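Local coordinates for protein B-agarase (PDB 4BQ2) that probably cleaves agarose-derived chains from their ends as an exo-beta-agarase of glycoside hydrolase family 50, at residues 132-140 / 706-716; 436-444 / 455-466. All coordinates share one frame; numbering follows the deposited sequence.

Interaction 1 of 2, residues 132-140 / 706-716; sequences LNLASGLRS and LTGRAYDGENY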
loop_
_atom_site.group_PDB
_atom_site.type_symbol
_atom_site.label_atom_id
_atom_site.label_comp_id
_atom_site.label_asym_id
_atom_site.label_seq_id
_atom_site.Cartn_x
_atom_site.Cartn_y
_atom_site.Cartn_z
ATOM N N LEU A 132 -8.455 -2.116 -9.435
ATOM C CA LEU A 132 -8.581 -0.701 -9.055
ATOM C C LEU A 132 -8.047 0.251 -10.128
ATOM O O LEU A 132 -8.196 1.434 -10.014
ATOM C CB LEU A 132 -7.870 -0.422 -7.712
ATOM C CG LEU A 132 -8.327 -1.389 -6.592
ATOM C CD1 LEU A 132 -7.656 -1.073 -5.266
ATOM C CD2 LEU A 132 -9.841 -1.367 -6.434
ATOM N N ASN A 133 -7.388 -0.281 -11.148
ATOM C CA ASN A 133 -6.788 0.541 -12.195
ATOM C C ASN A 133 -7.789 1.085 -13.191
ATOM O O ASN A 133 -8.931 0.629 -13.242
ATOM C CB ASN A 133 -5.778 -0.304 -12.974
ATOM C CG ASN A 133 -4.734 -0.897 -12.073
ATOM O OD1 ASN A 133 -4.618 -2.132 -11.941
ATOM N ND2 ASN A 133 -3.990 -0.034 -11.422
ATOM N N LEU A 134 -7.337 2.044 -14.005
ATOM C CA LEU A 134 -8.054 2.407 -15.218
ATOM C C LEU A 134 -7.666 1.409 -16.324
ATOM O O LEU A 134 -6.775 0.560 -16.120
ATOM C CB LEU A 134 -7.727 3.850 -15.591
ATOM C CG LEU A 134 -8.303 4.818 -14.546
ATOM C CD1 LEU A 134 -7.541 6.117 -14.434
ATOM C CD2 LEU A 134 -9.790 5.081 -14.738
ATOM N N ALA A 135 -8.308 1.522 -17.484
ATOM C CA ALA A 135 -8.190 0.523 -18.552
ATOM C C ALA A 135 -6.762 0.369 -19.067
ATOM O O ALA A 135 -6.370 -0.727 -19.502
ATOM C CB ALA A 135 -9.133 0.862 -19.706
ATOM N N SER A 136 -6.011 1.473 -19.001
ATOM C CA SER A 136 -4.598 1.570 -19.372
ATOM C C SER A 136 -3.658 0.670 -18.557
ATOM O O SER A 136 -2.518 0.408 -18.977
ATOM C CB SER A 136 -4.159 2.995 -19.119
ATOM O OG SER A 136 -4.344 3.293 -17.733
ATOM N N GLY A 137 -4.112 0.240 -17.376
ATOM C CA GLY A 137 -3.240 -0.488 -16.454
ATOM C C GLY A 137 -2.392 0.428 -15.591
ATOM O O GLY A 137 -1.389 -0.017 -15.005
ATOM N N LEU A 138 -2.809 1.689 -15.508
ATOM C CA LEU A 138 -2.263 2.669 -14.579
ATOM C C LEU A 138 -3.294 2.889 -13.467
ATOM O O LEU A 138 -4.495 2.939 -13.760
ATOM C CB LEU A 138 -2.037 3.983 -15.315
ATOM C CG LEU A 138 -0.698 4.106 -16.067
ATOM C CD1 LEU A 138 -0.611 3.129 -17.222
ATOM C CD2 LEU A 138 -0.540 5.540 -16.533
ATOM N N ARG A 139 -2.843 2.997 -12.204
ATOM C CA ARG A 139 -3.769 3.223 -11.088
ATOM C C ARG A 139 -4.467 4.560 -11.261
ATOM O O ARG A 139 -5.622 4.708 -10.921
ATOM C CB ARG A 139 -3.048 3.187 -9.714
ATOM C CG ARG A 139 -4.026 3.220 -8.527
ATOM C CD ARG A 139 -5.039 2.071 -8.626
ATOM N NE ARG A 139 -4.367 0.774 -8.829
ATOM C CZ ARG A 139 -4.037 -0.081 -7.866
ATOM N NH1 ARG A 139 -4.348 0.175 -6.589
ATOM N NH2 ARG A 139 -3.423 -1.217 -8.185
ATOM N N SER A 140 -3.740 5.537 -11.794
ATOM C CA SER A 140 -4.332 6.777 -12.238
ATOM C C SER A 140 -3.603 7.193 -13.500
ATOM O O SER A 140 -2.386 6.931 -13.679
ATOM C CB SER A 140 -4.226 7.868 -11.171
ATOM O OG SER A 140 -5.293 8.793 -11.305
ATOM N N LEU A 706 6.324 4.547 -13.919
ATOM C CA LEU A 706 5.345 5.553 -14.321
ATOM C C LEU A 706 4.055 4.941 -14.904
ATOM O O LEU A 706 2.954 5.441 -14.680
ATOM C CB LEU A 706 5.990 6.476 -15.363
ATOM C CG LEU A 706 5.171 7.673 -15.855
ATOM C CD1 LEU A 706 5.080 8.776 -14.822
ATOM C CD2 LEU A 706 5.786 8.224 -17.124
ATOM N N THR A 707 4.221 3.861 -15.648
ATOM C CA THR A 707 3.130 3.189 -16.333
ATOM C C THR A 707 2.656 1.955 -15.591
ATOM O O THR A 707 2.000 1.079 -16.181
ATOM C CB THR A 707 3.539 2.793 -17.765
ATOM O OG1 THR A 707 4.780 2.056 -17.740
ATOM C CG2 THR A 707 3.682 4.064 -18.604
ATOM N N GLY A 708 2.937 1.909 -14.294
ATOM C CA GLY A 708 2.488 0.796 -13.460
ATOM C C GLY A 708 3.443 -0.369 -13.275
ATOM O O GLY A 708 4.029 -0.876 -14.225
ATOM N N ARG A 709 3.588 -0.837 -12.034
ATOM C CA ARG A 709 4.336 -2.078 -11.823
ATOM C C ARG A 709 3.533 -3.207 -12.474
ATOM O O ARG A 709 2.307 -3.170 -12.492
ATOM C CB ARG A 709 4.592 -2.349 -10.330
ATOM C CG ARG A 709 3.335 -2.692 -9.520
ATOM C CD ARG A 709 3.663 -2.863 -8.029
ATOM N NE ARG A 709 2.468 -3.156 -7.240
ATOM C CZ ARG A 709 2.482 -3.532 -5.964
ATOM N NH1 ARG A 709 3.652 -3.602 -5.309
ATOM N NH2 ARG A 709 1.331 -3.817 -5.347
ATOM N N ALA A 710 4.234 -4.168 -13.056
ATOM C CA ALA A 710 3.603 -5.282 -13.783
ATOM C C ALA A 710 2.507 -6.025 -12.968
ATOM O O ALA A 710 1.461 -6.421 -13.507
ATOM C CB ALA A 710 4.692 -6.246 -14.282
ATOM N N TYR A 711 2.723 -6.195 -11.662
ATOM C CA TYR A 711 1.778 -6.941 -10.834
ATOM C C TYR A 711 0.358 -6.367 -10.840
ATOM O O TYR A 711 -0.588 -7.109 -10.994
ATOM C CB TYR A 711 2.304 -7.020 -9.389
ATOM C CG TYR A 711 1.464 -7.819 -8.386
ATOM C CD1 TYR A 711 0.994 -9.110 -8.691
ATOM C CD2 TYR A 711 1.230 -7.311 -7.101
ATOM C CE1 TYR A 711 0.305 -9.866 -7.748
ATOM C CE2 TYR A 711 0.534 -8.047 -6.152
ATOM C CZ TYR A 711 0.064 -9.311 -6.479
ATOM O OH TYR A 711 -0.646 -10.021 -5.535
ATOM N N ASP A 712 0.199 -5.058 -10.672
ATOM C CA ASP A 712 -1.152 -4.553 -10.461
ATOM C C ASP A 712 -1.377 -3.096 -10.847
ATOM O O ASP A 712 -2.416 -2.522 -10.483
ATOM C CB ASP A 712 -1.518 -4.759 -8.978
ATOM C CG ASP A 712 -0.766 -3.814 -8.073
ATOM O OD1 ASP A 712 0.155 -3.109 -8.591
ATOM O OD2 ASP A 712 -1.113 -3.759 -6.862
ATOM N N GLY A 713 -0.385 -2.474 -11.506
ATOM C CA GLY A 713 -0.528 -1.115 -12.043
ATOM C C GLY A 713 -0.285 0.033 -11.072
ATOM O O GLY A 713 -0.420 1.201 -11.446
ATOM N N GLU A 714 0.049 -0.256 -9.813
ATOM C CA GLU A 714 0.460 0.849 -8.934
ATOM C C GLU A 714 1.613 1.602 -9.628
ATOM O O GLU A 714 2.597 0.974 -10.087
ATOM C CB GLU A 714 0.914 0.352 -7.547
ATOM C CG GLU A 714 -0.220 -0.180 -6.658
ATOM C CD GLU A 714 0.259 -0.584 -5.273
ATOM O OE1 GLU A 714 1.446 -0.320 -4.933
ATOM O OE2 GLU A 714 -0.563 -1.147 -4.504
ATOM N N ASN A 715 1.487 2.925 -9.676
ATOM C CA ASN A 715 2.378 3.803 -10.429
ATOM C C ASN A 715 2.760 5.013 -9.608
ATOM O O ASN A 715 2.659 6.150 -10.074
ATOM C CB ASN A 715 1.726 4.222 -11.789
ATOM C CG ASN A 715 0.411 5.003 -11.627
ATOM O OD1 ASN A 715 -0.237 4.972 -10.569
ATOM N ND2 ASN A 715 0.025 5.733 -12.681
ATOM N N TYR A 716 3.193 4.774 -8.366
ATOM C CA TYR A 716 3.299 5.824 -7.363
ATOM C C TYR A 716 4.681 6.452 -7.142
ATOM O O TYR A 716 5.706 5.781 -7.272
ATOM C CB TYR A 716 2.892 5.216 -5.993
ATOM C CG TYR A 716 1.522 4.563 -5.867
ATOM C CD1 TYR A 716 0.442 4.946 -6.683
ATOM C CD2 TYR A 716 1.286 3.610 -4.865
ATOM C CE1 TYR A 716 -0.804 4.364 -6.549
ATOM C CE2 TYR A 716 0.028 3.038 -4.694
ATOM C CZ TYR A 716 -1.015 3.415 -5.523
ATOM O OH TYR A 716 -2.273 2.849 -5.352
HETATM O O HOH W 1 -3.139 -1.908 -4.750
HETATM O O HOH W 2 -3.912 -3.963 -6.599
#
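The backbone O of Asp-712 accepts a hydrogen bond from NH2 of Arg-139 at 2.8 Å. The oxygen lies in the guanidinium plane, but the nitrogen stands above the plane of the carbonyl. The Arg-139 chain leaves with CG anti to its N (chi1 -172°) and then bends at chi2 and chi3. This puts the NH2 edge of the guanidinium at Asp-712 O. CG of Glu-714 covers one face of the group, 3.7 Å from Arg-139 NH2. CB of Leu-132 covers the other. A long salt bridge of 3.7 Å joins Arg-139 NH2 to Asp-712 OD2. Two waters bridge the same groups: one links Arg-139 NH1 and Glu-714 OE2, the other Arg-139 NH2 and Asp-712 OD2.

The Asp-712 carboxylate is itself held from within its loop. Arg-709 grips it side-on, NE to OD1 at 2.7 Å and NH2 to OD2. Glu-714 N reaches OD1 from the opposite face of the carboxylate, closing an Asx turn. The backbones also meet: Arg-139 N donates to Gly-713 O at 3.1 Å. Asn-715 ND2 donates to Ser-140 O at 2.9 Å, in the carbonyl plane. OD1 of the same amide packs 3.4 Å from Arg-139 CB and has no polar partner in the model. CD1 of Leu-138 rests on the backbone O of Thr-707 at 3.5 Å, an oxygen that also takes a bond from Arg-341.

OE2 of Glu-714 also bonds to a glycerol, probably from the crystallisation liquor, which may mark a pocket beside the contact. Segment 132-140 belongs to the CBM-like region, so Arg-139 joins that region to a loop that follows strand 693-699. Two arginines and two carboxylates share one network here, so each charge is probably balanced by its neighbours.

Interaction 2 of 2, residues 436-444 / 455-466; sequences WVIGDFKTV and PDVFDPEFKVRA
The N-cap of helix 460-477, Asp-459, ties the helix start to the loop ahead of strand 443-444. Its OD2 accepts from Lys-442 N at 2.8 Å, in a nearly straight bond (173°). Its OD1 accepts from Glu-461 N at 3.1 Å, the capping bond, which arrives from above the carboxylate plane. One side chain therefore serves both the helix and the loop.

Beside it, Phe-441 and Phe-462 form an edge-to-face pair. The edge of Phe-462, led by CD1, points at the middle of the Phe-441 ring. The centroids of the Phe-441 and Phe-462 rings are 5.3 Å apart and the planes lie at 84°. Gly-439 O sits over the other face of Phe-441. CE1 of Phe-441 touches Pro-455 CB at 3.6 Å, and its rim also meets CB and CG of Arg-465. Val-437 sends CG1, anti to its N (chi1 -177°), against Phe-462 CE1 at 3.5 Å and against N and CB of Ala-466.

Arg-465 grips Ile-438 O side-on, with NE at 2.8 Å and NH2 at 3.3 Å from that oxygen. The oxygen lies in the guanidinium plane, which fixes how the group is turned. Arg-465 NH2 also binds the backbone O of Asp-313.

Asp-456 N donates to Lys-442 O at 2.9 Å, next to the antiparallel bridge of Thr-443 with Pro-455. Asp-456 OD1 binds Thr-520 and folds an Asx turn that leads toward the helix. Helix 565-593 packs on Val-444 and Phe-462, and helix 519-532 meets Lys-442 and Asp-456 through Pro-519.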
loop_
_atom_site.group_PDB
_atom_site.type_symbol
_atom_site.label_atom_id
_atom_site.label_comp_id
_atom_site.label_asym_id
_atom_site.label_seq_id
_atom_site.Cartn_x
_atom_site.Cartn_y
_atom_site.Cartn_z
ATOM N N TRP A 436 6.291 -16.358 1.987
ATOM C CA TRP A 436 4.862 -16.408 1.696
ATOM C C TRP A 436 4.440 -17.865 1.735
ATOM O O TRP A 436 5.101 -18.712 1.132
ATOM C CB TRP A 436 4.584 -15.953 0.261
ATOM C CG TRP A 436 5.013 -14.609 -0.191
ATOM C CD1 TRP A 436 6.191 -14.296 -0.818
ATOM C CD2 TRP A 436 4.234 -13.395 -0.165
ATOM N NE1 TRP A 436 6.201 -12.969 -1.167
ATOM C CE2 TRP A 436 5.004 -12.394 -0.799
ATOM C CE3 TRP A 436 2.962 -13.077 0.303
ATOM C CZ2 TRP A 436 4.553 -11.057 -0.936
ATOM C CZ3 TRP A 436 2.479 -11.745 0.157
ATOM C CH2 TRP A 436 3.288 -10.749 -0.434
ATOM N N VAL A 437 3.335 -18.159 2.418
ATOM C CA VAL A 437 2.802 -19.515 2.428
ATOM C C VAL A 437 1.801 -19.618 1.292
ATOM O O VAL A 437 0.675 -19.097 1.368
ATOM C CB VAL A 437 2.161 -19.903 3.796
ATOM C CG1 VAL A 437 1.678 -21.372 3.798
ATOM C CG2 VAL A 437 3.171 -19.672 4.890
ATOM N N ILE A 438 2.240 -20.293 0.227
ATOM C CA ILE A 438 1.413 -20.480 -0.949
ATOM C C ILE A 438 1.427 -21.958 -1.287
ATOM O O ILE A 438 2.307 -22.704 -0.842
ATOM C CB ILE A 438 1.905 -19.627 -2.156
ATOM C CG1 ILE A 438 3.284 -20.116 -2.668
ATOM C CG2 ILE A 438 1.943 -18.141 -1.782
ATOM C CD1 ILE A 438 3.781 -19.427 -3.950
ATOM N N GLY A 439 0.468 -22.391 -2.086
ATOM C CA GLY A 439 0.435 -23.809 -2.447
ATOM C C GLY A 439 -0.954 -24.271 -2.844
ATOM O O GLY A 439 -1.848 -23.462 -3.026
ATOM N N ASP A 440 -1.133 -25.577 -2.976
ATOM C CA ASP A 440 -2.401 -26.110 -3.466
ATOM C C ASP A 440 -3.380 -26.482 -2.369
ATOM O O ASP A 440 -4.347 -27.194 -2.662
ATOM C CB ASP A 440 -2.143 -27.365 -4.316
ATOM C CG ASP A 440 -1.351 -27.066 -5.543
ATOM O OD1 ASP A 440 -1.617 -26.001 -6.150
ATOM O OD2 ASP A 440 -0.461 -27.887 -5.888
ATOM N N PHE A 441 -3.108 -26.061 -1.129
ATOM C CA PHE A 441 -3.952 -26.378 0.029
ATOM C C PHE A 441 -5.364 -25.865 -0.210
ATOM O O PHE A 441 -5.591 -25.026 -1.073
ATOM C CB PHE A 441 -3.373 -25.828 1.351
ATOM C CG PHE A 441 -2.825 -24.403 1.247
ATOM C CD1 PHE A 441 -3.686 -23.294 1.128
ATOM C CD2 PHE A 441 -1.448 -24.178 1.246
ATOM C CE1 PHE A 441 -3.173 -22.007 1.031
ATOM C CE2 PHE A 441 -0.929 -22.892 1.137
ATOM C CZ PHE A 441 -1.786 -21.800 1.037
ATOM N N LYS A 442 -6.318 -26.380 0.553
ATOM C CA LYS A 442 -7.706 -25.937 0.419
ATOM C C LYS A 442 -7.798 -24.484 0.867
ATOM O O LYS A 442 -6.929 -24.015 1.619
ATOM C CB LYS A 442 -8.617 -26.822 1.256
ATOM C CG LYS A 442 -8.854 -28.225 0.674
ATOM C CD LYS A 442 -9.506 -29.086 1.746
ATOM C CE LYS A 442 -9.472 -30.580 1.451
ATOM N NZ LYS A 442 -10.335 -30.943 0.301
ATOM N N THR A 443 -8.832 -23.784 0.391
ATOM C CA THR A 443 -9.062 -22.353 0.682
ATOM C C THR A 443 -10.393 -22.056 1.403
ATOM O O THR A 443 -11.302 -22.896 1.442
ATOM C CB THR A 443 -8.977 -21.470 -0.608
ATOM O OG1 THR A 443 -10.013 -21.838 -1.539
ATOM C CG2 THR A 443 -7.577 -21.637 -1.277
ATOM N N VAL A 444 -10.491 -20.849 1.971
ATOM C CA VAL A 444 -11.761 -20.274 2.448
ATOM C C VAL A 444 -11.815 -18.842 1.888
ATOM O O VAL A 444 -10.857 -18.379 1.237
ATOM C CB VAL A 444 -11.843 -20.278 4.002
ATOM C CG1 VAL A 444 -11.784 -21.702 4.556
ATOM C CG2 VAL A 444 -10.728 -19.434 4.602
ATOM N N PRO A 455 -6.360 -19.035 3.149
ATOM C CA PRO A 455 -6.010 -20.422 3.297
ATOM C C PRO A 455 -6.949 -21.150 4.244
ATOM O O PRO A 455 -7.430 -20.554 5.207
ATOM C CB PRO A 455 -4.596 -20.362 3.926
ATOM C CG PRO A 455 -4.598 -19.073 4.713
ATOM C CD PRO A 455 -5.395 -18.139 3.824
ATOM N N ASP A 456 -7.202 -22.420 3.972
ATOM C CA ASP A 456 -7.872 -23.266 4.973
ATOM C C ASP A 456 -6.812 -23.780 5.917
ATOM O O ASP A 456 -6.141 -24.759 5.631
ATOM C CB ASP A 456 -8.626 -24.457 4.357
ATOM C CG ASP A 456 -9.490 -25.165 5.390
ATOM O OD1 ASP A 456 -9.044 -25.218 6.559
ATOM O OD2 ASP A 456 -10.621 -25.621 5.065
ATOM N N VAL A 457 -6.670 -23.097 7.045
ATOM C CA VAL A 457 -5.570 -23.305 7.962
ATOM C C VAL A 457 -5.730 -24.579 8.770
ATOM O O VAL A 457 -4.830 -24.940 9.523
ATOM C CB VAL A 457 -5.422 -22.095 8.900
ATOM C CG1 VAL A 457 -5.020 -20.868 8.089
ATOM C CG2 VAL A 457 -6.744 -21.812 9.650
ATOM N N PHE A 458 -6.891 -25.233 8.641
ATOM C CA PHE A 458 -7.108 -26.543 9.274
ATOM C C PHE A 458 -6.777 -27.725 8.337
ATOM O O PHE A 458 -6.718 -28.877 8.772
ATOM C CB PHE A 458 -8.555 -26.630 9.805
ATOM C CG PHE A 458 -8.792 -25.799 11.043
ATOM C CD1 PHE A 458 -8.510 -26.320 12.312
ATOM C CD2 PHE A 458 -9.293 -24.523 10.953
ATOM C CE1 PHE A 458 -8.719 -25.558 13.464
ATOM C CE2 PHE A 458 -9.493 -23.764 12.089
ATOM C CZ PHE A 458 -9.210 -24.282 13.343
ATOM N N ASP A 459 -6.570 -27.438 7.050
ATOM C CA ASP A 459 -6.105 -28.438 6.091
ATOM C C ASP A 459 -4.636 -28.792 6.428
ATOM O O ASP A 459 -3.791 -27.899 6.547
ATOM C CB ASP A 459 -6.267 -27.880 4.667
ATOM C CG ASP A 459 -5.793 -28.842 3.577
ATOM O OD1 ASP A 459 -5.326 -29.962 3.888
ATOM O OD2 ASP A 459 -5.854 -28.438 2.392
ATOM N N PRO A 460 -4.338 -30.093 6.634
ATOM C CA PRO A 460 -2.937 -30.463 6.948
ATOM C C PRO A 460 -1.908 -29.950 5.912
ATOM O O PRO A 460 -0.790 -29.595 6.280
ATOM C CB PRO A 460 -2.985 -32.003 6.993
ATOM C CG PRO A 460 -4.404 -32.290 7.481
ATOM C CD PRO A 460 -5.260 -31.256 6.776
ATOM N N GLU A 461 -2.308 -29.870 4.646
ATOM C CA GLU A 461 -1.473 -29.310 3.582
ATOM C C GLU A 461 -1.114 -27.841 3.774
ATOM O O GLU A 461 -0.037 -27.419 3.306
ATOM C CB GLU A 461 -2.097 -29.524 2.198
ATOM C CG GLU A 461 -1.218 -29.086 1.016
ATOM C CD GLU A 461 0.034 -29.949 0.836
ATOM O OE1 GLU A 461 0.158 -31.007 1.520
ATOM O OE2 GLU A 461 0.899 -29.571 0.005
ATOM N N PHE A 462 -1.981 -27.052 4.434
ATOM C CA PHE A 462 -1.553 -25.705 4.798
ATOM C C PHE A 462 -0.284 -25.758 5.686
ATOM O O PHE A 462 0.711 -25.064 5.422
ATOM C CB PHE A 462 -2.670 -24.864 5.456
ATOM C CG PHE A 462 -2.187 -23.489 5.902
ATOM C CD1 PHE A 462 -1.881 -22.500 4.964
ATOM C CD2 PHE A 462 -1.976 -23.211 7.251
ATOM C CE1 PHE A 462 -1.409 -21.253 5.362
ATOM C CE2 PHE A 462 -1.508 -21.952 7.657
ATOM C CZ PHE A 462 -1.218 -20.984 6.713
ATOM N N LYS A 463 -0.304 -26.595 6.721
ATOM C CA LYS A 463 0.875 -26.737 7.572
ATOM C C LYS A 463 2.095 -27.265 6.804
ATOM O O LYS A 463 3.239 -26.803 7.006
ATOM C CB LYS A 463 0.570 -27.653 8.772
ATOM C CG LYS A 463 1.802 -27.951 9.636
ATOM C CD LYS A 463 1.398 -28.581 10.973
ATOM C CE LYS A 463 2.602 -29.082 11.749
ATOM N NZ LYS A 463 2.186 -29.606 13.089
ATOM N N VAL A 464 1.867 -28.242 5.925
ATOM C CA VAL A 464 2.946 -28.725 5.036
ATOM C C VAL A 464 3.630 -27.542 4.306
ATOM O O VAL A 464 4.862 -27.427 4.272
ATOM C CB VAL A 464 2.414 -29.800 4.032
ATOM C CG1 VAL A 464 3.490 -30.233 3.021
ATOM C CG2 VAL A 464 1.894 -31.012 4.796
ATOM N N ARG A 465 2.825 -26.649 3.750
ATOM C CA ARG A 465 3.352 -25.571 2.960
ATOM C C ARG A 465 3.992 -24.501 3.850
ATOM O O ARG A 465 5.017 -23.913 3.458
ATOM C CB ARG A 465 2.246 -25.007 2.038
ATOM C CG ARG A 465 1.868 -25.934 0.867
ATOM C CD ARG A 465 3.105 -26.346 0.058
ATOM N NE ARG A 465 3.664 -25.169 -0.600
ATOM C CZ ARG A 465 4.804 -25.131 -1.289
ATOM N NH1 ARG A 465 5.575 -26.211 -1.418
ATOM N NH2 ARG A 465 5.173 -23.987 -1.856
ATOM N N ALA A 466 3.438 -24.291 5.056
ATOM C CA ALA A 466 4.010 -23.307 6.001
ATOM C C ALA A 466 5.401 -23.800 6.417
ATOM O O ALA A 466 6.311 -23.005 6.507
ATOM C CB ALA A 466 3.128 -23.110 7.234
HETATM O O HOH W 3 0.606 -27.229 -2.131
HETATM O O HOH W 4 -11.612 -25.492 2.634
#

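In the fold
From the N terminus, the chain first runs through the CBM-like region, where segment 132-140 lies between strands 110-115 and 150-155. Segment 706-716, after strand 693-699, meets it much later in the chain, so interaction 1 closes a very long loop of 565 residues. Interaction 2 falls within that loop and closes a short one of ten residues between its segments, 445-454. The two are therefore nested and do not cross. Interaction 1 ties the CBM-like region to the loop between strand 693-699 and helix 729-739, while interaction 2 ties the start of helix 460-477 to the chain around strand 443-444. Their centres are about 30 Å apart; their nearest atoms come within about 6 Å without touching.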